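Local coordinates for protein Protease/Reverse transcriptase/ribonuclease H (Eastern chimpanzee simian foamy virus, PDB 7KSF) that combines an aspartic protease, a reverse transcriptase and a ribonuclease H in one chain, copying viral RNA into DNA and degrading the RNA of hybrids, at residues Q1-L6 with A17-G22; Q92-T97 with L182-L187; D382-Q387 with L568-D573. The protein carries 1 engineered substitution. All coordinates share one frame; numbering follows the deposited sequence.

Three contacts illustrate how the place of a contact in the fold shapes its chemistry. Contacts 1 and 2 are neighbours, their centres about 11 Å apart, and they probably share a backbone hydrogen bond, L2 to L94; Q4 and P5 of the first also touch K183 of the second. Contact 1 is a surface contact in which a loop enters a strand pair held by two main-chain bonds. Contact 2 is partly buried and joins the loop after strand 79-81 to the C-terminal end of helix 171-184 through leucine methyls and one weak lysine bond. Contact 3, also partly buried, lies on the opposite side of the chain's centre, about 53 Å from contact 2 between centres, and has no hydrogen bond between its segments.

Contact 1: Q1-L6 with A17-G22; sequences QLLQPL and AHWASG. Engineered in segment 17-22: A20 (natural residue Asp).
L6 and A17 form an antiparallel hydrogen-bonded pair, their CA atoms 5.1 Å apart. L6 N donates to A17 O at 3.0 Å, and A17 N returns the bond to L6 O at 2.9 Å. The two side chains of the pair project from the same face of the sheet, where L6 lays CB, CG and CD1 against A17 O. A17 itself rests on I79 and L81 of the adjoining strand 79-81. One residue along, P5 CA stands over one face of the H18 imidazole, 4.1 Å above its plane and offset toward the rim, and P5 CB meets NE2 of H18 at 3.7 Å. CG of H18 lies anti to the carbonyl carbon (chi1 -76°), on the side of its backbone N, and Y78 meets the ring edge-to-face. Nearer the N-terminus, L3 points at the other segment and brings CD1 within 4.2 Å of CE3 of W19, whose indole also touches P83 and Q91. W19 leads into A20-S21-G22, where A20 is engineered in place of Asp; the natural sequence reads Asp-Ser-Gly, the signature of retroviral aspartic proteases. The L6-A17 pair belongs to the hairpin of strands 6-9 and 14-19, with 1-5 leading into it and the signature following directly.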
loop_
_atom_site.group_PDB
_atom_site.type_symbol
_atom_site.label_atom_id
_atom_site.label_comp_id
_atom_site.label_asym_id
_atom_site.label_seq_id
_atom_site.Cartn_x
_atom_site.Cartn_y
_atom_site.Cartn_z
ATOM N N GLN A 1 -17.841 5.143 22.811
ATOM C CA GLN A 1 -17.397 3.808 22.427
ATOM C C GLN A 1 -18.353 3.185 21.418
ATOM O O GLN A 1 -18.665 3.783 20.388
ATOM C CB GLN A 1 -17.276 2.903 23.656
ATOM C CG GLN A 1 -16.254 3.364 24.682
ATOM C CD GLN A 1 -16.186 2.438 25.883
ATOM O OE1 GLN A 1 -15.326 2.590 26.747
ATOM N NE2 GLN A 1 -17.098 1.472 25.943
ATOM N N LEU A 2 -18.821 1.974 21.731
ATOM C CA LEU A 2 -19.768 1.260 20.888
ATOM C C LEU A 2 -21.196 1.770 21.035
ATOM O O LEU A 2 -22.070 1.350 20.269
ATOM C CB LEU A 2 -19.732 -0.234 21.206
ATOM C CG LEU A 2 -18.348 -0.875 21.201
ATOM C CD1 LEU A 2 -18.422 -2.266 21.800
ATOM C CD2 LEU A 2 -17.791 -0.921 19.786
ATOM N N LEU A 3 -21.456 2.650 21.992
ATOM C CA LEU A 3 -22.788 3.191 22.204
ATOM C C LEU A 3 -22.911 4.542 21.521
ATOM O O LEU A 3 -21.995 5.370 21.581
ATOM C CB LEU A 3 -23.097 3.319 23.694
ATOM C CG LEU A 3 -22.903 2.027 24.489
ATOM C CD1 LEU A 3 -23.379 2.202 25.922
ATOM C CD2 LEU A 3 -23.619 0.867 23.814
ATOM N N GLN A 4 -24.044 4.756 20.868
ATOM C CA GLN A 4 -24.256 5.987 20.124
ATOM C C GLN A 4 -24.296 7.174 21.081
ATOM O O GLN A 4 -25.021 7.132 22.083
ATOM C CB GLN A 4 -25.551 5.906 19.324
ATOM C CG GLN A 4 -25.782 7.080 18.392
ATOM C CD GLN A 4 -26.897 6.820 17.403
ATOM O OE1 GLN A 4 -27.026 7.513 16.395
ATOM N NE2 GLN A 4 -27.714 5.809 17.684
ATOM N N PRO A 5 -23.536 8.229 20.821
ATOM C CA PRO A 5 -23.615 9.419 21.671
ATOM C C PRO A 5 -24.972 10.090 21.541
ATOM O O PRO A 5 -25.640 10.007 20.509
ATOM C CB PRO A 5 -22.496 10.317 21.135
ATOM C CG PRO A 5 -22.310 9.877 19.726
ATOM C CD PRO A 5 -22.579 8.401 19.714
ATOM N N LEU A 6 -25.370 10.765 22.616
ATOM C CA LEU A 6 -26.690 11.351 22.716
ATOM C C LEU A 6 -26.581 12.866 22.822
ATOM O O LEU A 6 -25.859 13.369 23.695
ATOM C CB LEU A 6 -27.426 10.791 23.936
ATOM C CG LEU A 6 -27.294 9.272 24.063
ATOM C CD1 LEU A 6 -27.530 8.823 25.493
ATOM C CD2 LEU A 6 -28.253 8.572 23.109
ATOM N N ALA A 17 -23.820 13.095 25.733
ATOM C CA ALA A 17 -23.880 12.200 26.876
ATOM C C ALA A 17 -23.684 10.767 26.401
ATOM O O ALA A 17 -24.067 10.411 25.283
ATOM C CB ALA A 17 -25.214 12.332 27.620
ATOM N N HIS A 18 -23.076 9.945 27.255
ATOM C CA HIS A 18 -22.810 8.549 26.934
ATOM C C HIS A 18 -23.389 7.668 28.029
ATOM O O HIS A 18 -23.013 7.797 29.199
ATOM C CB HIS A 18 -21.310 8.297 26.767
ATOM C CG HIS A 18 -20.748 8.806 25.475
ATOM N ND1 HIS A 18 -20.521 10.144 25.240
ATOM C CD2 HIS A 18 -20.378 8.157 24.347
ATOM C CE1 HIS A 18 -20.028 10.298 24.024
ATOM N NE2 HIS A 18 -19.933 9.108 23.461
ATOM N N TRP A 19 -24.304 6.784 27.644
ATOM C CA TRP A 19 -24.906 5.837 28.572
ATOM C C TRP A 19 -23.834 4.941 29.180
ATOM O O TRP A 19 -23.159 4.193 28.465
ATOM C CB TRP A 19 -25.950 5.004 27.830
ATOM C CG TRP A 19 -27.008 4.374 28.683
ATOM C CD1 TRP A 19 -28.187 4.936 29.077
ATOM C CD2 TRP A 19 -26.998 3.046 29.218
ATOM N NE1 TRP A 19 -28.907 4.047 29.834
ATOM C CE2 TRP A 19 -28.198 2.877 29.937
ATOM C CE3 TRP A 19 -26.088 1.985 29.167
ATOM C CZ2 TRP A 19 -28.515 1.690 30.598
ATOM C CZ3 TRP A 19 -26.403 0.809 29.825
ATOM C CH2 TRP A 19 -27.603 0.672 30.530
ATOM N N ALA A 20 -23.666 5.028 30.494
ATOM C CA ALA A 20 -22.669 4.236 31.199
ATOM C C ALA A 20 -23.317 3.007 31.822
ATOM O O ALA A 20 -24.518 2.992 32.106
ATOM C CB ALA A 20 -21.974 5.063 32.283
ATOM N N SER A 21 -22.510 1.970 32.024
ATOM C CA SER A 21 -22.980 0.737 32.640
ATOM C C SER A 21 -22.632 0.637 34.115
ATOM O O SER A 21 -23.324 -0.072 34.853
ATOM C CB SER A 21 -22.402 -0.478 31.903
ATOM O OG SER A 21 -22.876 -1.690 32.466
ATOM N N GLY A 22 -21.582 1.322 34.561
ATOM C CA GLY A 22 -21.245 1.297 35.971
ATOM C C GLY A 22 -22.312 1.967 36.816
ATOM O O GLY A 22 -23.024 2.866 36.364
#

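Contact 2: Q92-T97 with L182-L187; sequences QPLQLT and LKQGVL
L96 and Q184 cross at about a right angle, and the two leucine methyls divide the work. CD1 of L96 stands over the face of the amide, 3.7 Å from NE2 of Q184, while CD2 sits 3.9 Å from CG of Q184. L94 also crosses Q184 at about a right angle, its CD2 placed 4.1 Å from OE1 of Q184, and both leucines approach the amide from the same side. CG of Q184 stands anti to the carbonyl carbon (chi1 -58°), and the chain is extended beyond it. The polar atoms of the amide are bonded to a loop: NE2 to N139 O and OE1 to V141 N. K183 makes a different approach. Its CG is anti to the backbone N (chi1 -157°); CD and CE of K183 each come to 4.0 Å from Q95 O, and NZ makes a weak hydrogen bond to Q95 O at 3.3 Å. Just beyond Q184, helix 171-184 closes in a Schellman motif, with G185 at positive phi. The chemistry implies a division of labour at this helix end: the buried amide finds its bonds in the backbone of N139 and V141 and offers 92-97 mainly a flat surface for methyl groups, whereas the exposed lysine supplies a single weak polar tie.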
loop_
_atom_site.group_PDB
_atom_site.type_symbol
_atom_site.label_atom_id
_atom_site.label_comp_id
_atom_site.label_asym_id
_atom_site.label_seq_id
_atom_site.Cartn_x
_atom_site.Cartn_y
_atom_site.Cartn_z
ATOM N N GLN A 92 -28.770 2.077 23.244
ATOM C CA GLN A 92 -28.842 1.539 21.897
ATOM C C GLN A 92 -27.464 1.587 21.253
ATOM O O GLN A 92 -26.689 2.520 21.509
ATOM C CB GLN A 92 -29.847 2.321 21.039
ATOM C CG GLN A 92 -31.286 2.232 21.528
ATOM C CD GLN A 92 -32.265 2.890 20.577
ATOM O OE1 GLN A 92 -31.896 3.307 19.477
ATOM N NE2 GLN A 92 -33.523 2.985 20.991
ATOM N N PRO A 93 -27.129 0.601 20.426
ATOM C CA PRO A 93 -25.809 0.598 19.783
ATOM C C PRO A 93 -25.667 1.747 18.794
ATOM O O PRO A 93 -26.642 2.379 18.382
ATOM C CB PRO A 93 -25.761 -0.762 19.074
ATOM C CG PRO A 93 -27.192 -1.131 18.869
ATOM C CD PRO A 93 -27.925 -0.581 20.061
ATOM N N LEU A 94 -24.421 2.017 18.425
ATOM C CA LEU A 94 -24.153 3.058 17.446
ATOM C C LEU A 94 -24.561 2.585 16.057
ATOM O O LEU A 94 -24.301 1.446 15.669
ATOM C CB LEU A 94 -22.675 3.439 17.464
ATOM C CG LEU A 94 -22.219 4.417 16.384
ATOM C CD1 LEU A 94 -22.942 5.751 16.501
ATOM C CD2 LEU A 94 -20.720 4.613 16.469
ATOM N N GLN A 95 -25.218 3.471 15.311
ATOM C CA GLN A 95 -25.697 3.163 13.967
ATOM C C GLN A 95 -25.343 4.330 13.057
ATOM O O GLN A 95 -25.928 5.411 13.174
ATOM C CB GLN A 95 -27.206 2.903 13.961
ATOM C CG GLN A 95 -27.644 1.672 14.748
ATOM C CD GLN A 95 -27.747 0.426 13.890
ATOM O OE1 GLN A 95 -28.132 0.489 12.721
ATOM N NE2 GLN A 95 -27.397 -0.724 14.464
ATOM N N LEU A 96 -24.393 4.114 12.156
ATOM C CA LEU A 96 -23.960 5.140 11.227
ATOM C C LEU A 96 -24.481 4.740 9.847
ATOM O O LEU A 96 -25.323 3.842 9.721
ATOM C CB LEU A 96 -22.431 5.146 11.154
ATOM C CG LEU A 96 -21.721 5.602 12.436
ATOM C CD1 LEU A 96 -20.226 5.473 12.263
ATOM C CD2 LEU A 96 -22.103 7.030 12.782
ATOM N N THR A 97 -23.933 5.405 8.723
ATOM C CA THR A 97 -24.591 5.404 7.421
ATOM C C THR A 97 -24.368 4.096 6.673
ATOM O O THR A 97 -25.321 3.361 6.395
ATOM C CB THR A 97 -24.097 6.584 6.588
ATOM O OG1 THR A 97 -24.202 7.791 7.358
ATOM C CG2 THR A 97 -24.939 6.722 5.332
ATOM N N LEU A 182 -20.286 14.316 12.810
ATOM C CA LEU A 182 -21.177 15.095 13.660
ATOM C C LEU A 182 -21.993 14.181 14.557
ATOM O O LEU A 182 -22.216 14.480 15.737
ATOM C CB LEU A 182 -22.105 15.965 12.811
ATOM C CG LEU A 182 -21.537 17.214 12.147
ATOM C CD1 LEU A 182 -22.532 17.725 11.121
ATOM C CD2 LEU A 182 -21.231 18.287 13.177
ATOM N N LYS A 183 -22.447 13.051 14.011
ATOM C CA LYS A 183 -23.246 12.118 14.795
ATOM C C LYS A 183 -22.422 11.511 15.920
ATOM O O LYS A 183 -22.920 11.330 17.037
ATOM C CB LYS A 183 -23.817 11.025 13.891
ATOM C CG LYS A 183 -25.064 10.338 14.437
ATOM C CD LYS A 183 -25.691 9.430 13.391
ATOM C CE LYS A 183 -27.146 9.135 13.714
ATOM N NZ LYS A 183 -27.739 8.141 12.778
ATOM N N GLN A 184 -21.156 11.202 15.646
ATOM C CA GLN A 184 -20.236 10.711 16.662
ATOM C C GLN A 184 -19.644 11.823 17.510
ATOM O O GLN A 184 -18.906 11.534 18.457
ATOM C CB GLN A 184 -19.106 9.922 16.006
ATOM C CG GLN A 184 -19.585 8.749 15.190
ATOM C CD GLN A 184 -18.453 8.044 14.490
ATOM O OE1 GLN A 184 -17.808 7.167 15.063
ATOM N NE2 GLN A 184 -18.198 8.426 13.246
ATOM N N GLY A 185 -19.938 13.080 17.189
ATOM C CA GLY A 185 -19.369 14.187 17.923
ATOM C C GLY A 185 -17.934 14.505 17.584
ATOM O O GLY A 185 -17.317 15.319 18.278
ATOM N N VAL A 186 -17.378 13.881 16.544
ATOM C CA VAL A 186 -16.027 14.219 16.117
ATOM C C VAL A 186 -15.973 15.660 15.627
ATOM O O VAL A 186 -14.976 16.359 15.835
ATOM C CB VAL A 186 -15.553 13.227 15.037
ATOM C CG1 VAL A 186 -14.075 13.425 14.739
ATOM C CG2 VAL A 186 -15.827 11.803 15.486
ATOM N N LEU A 187 -17.040 16.129 14.985
ATOM C CA LEU A 187 -17.161 17.513 14.560
ATOM C C LEU A 187 -18.218 18.218 15.395
ATOM O O LEU A 187 -19.279 17.654 15.678
ATOM C CB LEU A 187 -17.536 17.612 13.082
ATOM C CG LEU A 187 -16.459 17.172 12.100
ATOM C CD1 LEU A 187 -16.985 17.315 10.692
ATOM C CD2 LEU A 187 -15.200 17.997 12.290
#

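Contact 3: D382-Q387 with L568-D573; sequences DLKQLQ and LKHIPD
H570 meets K384 and Q385 where the loop 568-573 comes up against the N-terminal part of helix 383-392, with CA atoms of H570 and Q385 4.8 Å apart. Its CB rests 3.6 Å from K384 O, a carbonyl that also accepts a hydrogen bond from S388 OG. The imidazole of H570 has K384 CB over one face, 4.2 Å above the plane and offset toward the rim, while the lysine chain runs on, extended, away from the loop. Q385 crosses H570 at about a right angle, and its amide plane is turned 79° from the ring. The main chain of H570 contributes too: its O faces the side of Q385, with CB, CG and CD of the glutamine gathered round it, and Q385 CA makes a CA-H...O contact to the same oxygen at 3.3 Å. A bend at chi2 (-133°) sets CD of Q385 beside H570 O. I571 follows; it points away from 382-387 and touches S388, I389 and Y466. P572 then slides past Q385 in the opposite direction, CG 3.5 Å from OE1 of Q385 and CD 3.6 Å from Q385 O. The arrangement docks the helix on the loop leaving strand 557-561, an outermost strand of the 3-2-1-4-5 sheet of the RNase H-like domain in the reverse transcriptase part, distinct from the RNase H domain near the C-terminus.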
loop_
_atom_site.group_PDB
_atom_site.type_symbol
_atom_site.label_atom_id
_atom_site.label_comp_id
_atom_site.label_asym_id
_atom_site.label_seq_id
_atom_site.Cartn_x
_atom_site.Cartn_y
_atom_site.Cartn_z
ATOM N N ASP A 382 10.149 4.872 -30.186
ATOM C CA ASP A 382 10.289 6.133 -30.893
ATOM C C ASP A 382 11.719 6.634 -30.740
ATOM O O ASP A 382 12.515 6.092 -29.970
ATOM C CB ASP A 382 9.280 7.169 -30.374
ATOM C CG ASP A 382 9.150 8.373 -31.285
ATOM O OD1 ASP A 382 9.385 8.229 -32.503
ATOM O OD2 ASP A 382 8.811 9.465 -30.784
ATOM N N LEU A 383 12.038 7.680 -31.504
ATOM C CA LEU A 383 13.348 8.311 -31.396
ATOM C C LEU A 383 13.523 9.004 -30.050
ATOM O O LEU A 383 14.600 8.927 -29.445
ATOM C CB LEU A 383 13.538 9.309 -32.538
ATOM C CG LEU A 383 14.814 10.150 -32.529
ATOM C CD1 LEU A 383 16.037 9.270 -32.730
ATOM C CD2 LEU A 383 14.739 11.227 -33.598
ATOM N N LYS A 384 12.481 9.685 -29.566
ATOM C CA LYS A 384 12.591 10.401 -28.300
ATOM C C LYS A 384 12.814 9.455 -27.129
ATOM O O LYS A 384 13.396 9.853 -26.112
ATOM C CB LYS A 384 11.342 11.250 -28.064
ATOM C CG LYS A 384 11.099 12.316 -29.121
ATOM C CD LYS A 384 9.855 13.133 -28.806
ATOM C CE LYS A 384 9.632 14.228 -29.842
ATOM N NZ LYS A 384 8.421 15.045 -29.540
ATOM N N GLN A 385 12.356 8.208 -27.244
ATOM C CA GLN A 385 12.591 7.218 -26.204
ATOM C C GLN A 385 13.966 6.568 -26.321
ATOM O O GLN A 385 14.462 6.013 -25.335
ATOM C CB GLN A 385 11.490 6.154 -26.243
ATOM C CG GLN A 385 10.086 6.740 -26.099
ATOM C CD GLN A 385 9.240 5.989 -25.093
ATOM O OE1 GLN A 385 9.568 4.870 -24.706
ATOM N NE2 GLN A 385 8.146 6.608 -24.657
ATOM N N LEU A 386 14.595 6.640 -27.494
ATOM C CA LEU A 386 15.947 6.127 -27.689
ATOM C C LEU A 386 17.010 7.159 -27.324
ATOM O O LEU A 386 18.087 6.791 -26.843
ATOM C CB LEU A 386 16.129 5.676 -29.142
ATOM C CG LEU A 386 17.475 5.030 -29.474
ATOM C CD1 LEU A 386 17.722 3.831 -28.569
ATOM C CD2 LEU A 386 17.525 4.622 -30.936
ATOM N N GLN A 387 16.730 8.445 -27.550
ATOM C CA GLN A 387 17.664 9.481 -27.120
ATOM C C GLN A 387 17.745 9.562 -25.602
ATOM O O GLN A 387 18.778 9.961 -25.055
ATOM C CB GLN A 387 17.250 10.837 -27.699
ATOM C CG GLN A 387 17.342 10.934 -29.216
ATOM C CD GLN A 387 16.785 12.244 -29.744
ATOM O OE1 GLN A 387 15.893 12.843 -29.144
ATOM N NE2 GLN A 387 17.316 12.697 -30.876
ATOM N N LEU A 568 14.223 11.698 -17.957
ATOM C CA LEU A 568 13.897 10.286 -18.109
ATOM C C LEU A 568 12.390 10.057 -18.168
ATOM O O LEU A 568 11.885 9.044 -17.672
ATOM C CB LEU A 568 14.520 9.465 -16.979
ATOM C CG LEU A 568 16.033 9.584 -16.826
ATOM C CD1 LEU A 568 16.539 8.542 -15.844
ATOM C CD2 LEU A 568 16.717 9.437 -18.174
ATOM N N LYS A 569 11.654 10.990 -18.774
ATOM C CA LYS A 569 10.217 10.802 -18.926
ATOM C C LYS A 569 9.896 9.858 -20.073
ATOM O O LYS A 569 8.922 9.101 -20.006
ATOM C CB LYS A 569 9.517 12.144 -19.137
ATOM C CG LYS A 569 9.943 12.882 -20.402
ATOM C CD LYS A 569 8.827 13.763 -20.951
ATOM C CE LYS A 569 8.379 14.813 -19.945
ATOM N NZ LYS A 569 7.292 15.678 -20.492
ATOM N N HIS A 570 10.693 9.896 -21.138
ATOM C CA HIS A 570 10.503 9.021 -22.284
ATOM C C HIS A 570 11.301 7.734 -22.172
ATOM O O HIS A 570 11.412 7.002 -23.161
ATOM C CB HIS A 570 10.869 9.753 -23.579
ATOM C CG HIS A 570 9.815 10.707 -24.052
ATOM N ND1 HIS A 570 9.789 12.035 -23.678
ATOM C CD2 HIS A 570 8.750 10.525 -24.866
ATOM C CE1 HIS A 570 8.752 12.627 -24.246
ATOM N NE2 HIS A 570 8.106 11.733 -24.974
ATOM N N ILE A 571 11.863 7.441 -21.005
ATOM C CA ILE A 571 12.554 6.158 -20.840
ATOM C C ILE A 571 11.548 5.029 -21.003
ATOM O O ILE A 571 10.480 5.050 -20.358
ATOM C CB ILE A 571 13.250 6.085 -19.473
ATOM C CG1 ILE A 571 14.527 6.916 -19.491
ATOM C CG2 ILE A 571 13.594 4.644 -19.134
ATOM C CD1 ILE A 571 15.559 6.394 -20.452
ATOM N N PRO A 572 11.821 4.035 -21.847
ATOM C CA PRO A 572 10.871 2.931 -22.030
ATOM C C PRO A 572 10.667 2.126 -20.757
ATOM O O PRO A 572 11.301 2.387 -19.729
ATOM C CB PRO A 572 11.521 2.087 -23.134
ATOM C CG PRO A 572 12.460 3.020 -23.829
ATOM C CD PRO A 572 12.968 3.937 -22.765
ATOM N N ASP A 573 9.779 1.140 -20.821
ATOM C CA ASP A 573 9.456 0.342 -19.648
ATOM C C ASP A 573 10.617 -0.565 -19.271
ATOM O O ASP A 573 11.240 -1.198 -20.128
ATOM C CB ASP A 573 8.205 -0.496 -19.900
ATOM C CG ASP A 573 6.956 0.348 -20.017
ATOM O OD1 ASP A 573 6.865 1.377 -19.316
ATOM O OD2 ASP A 573 6.067 -0.021 -20.812
#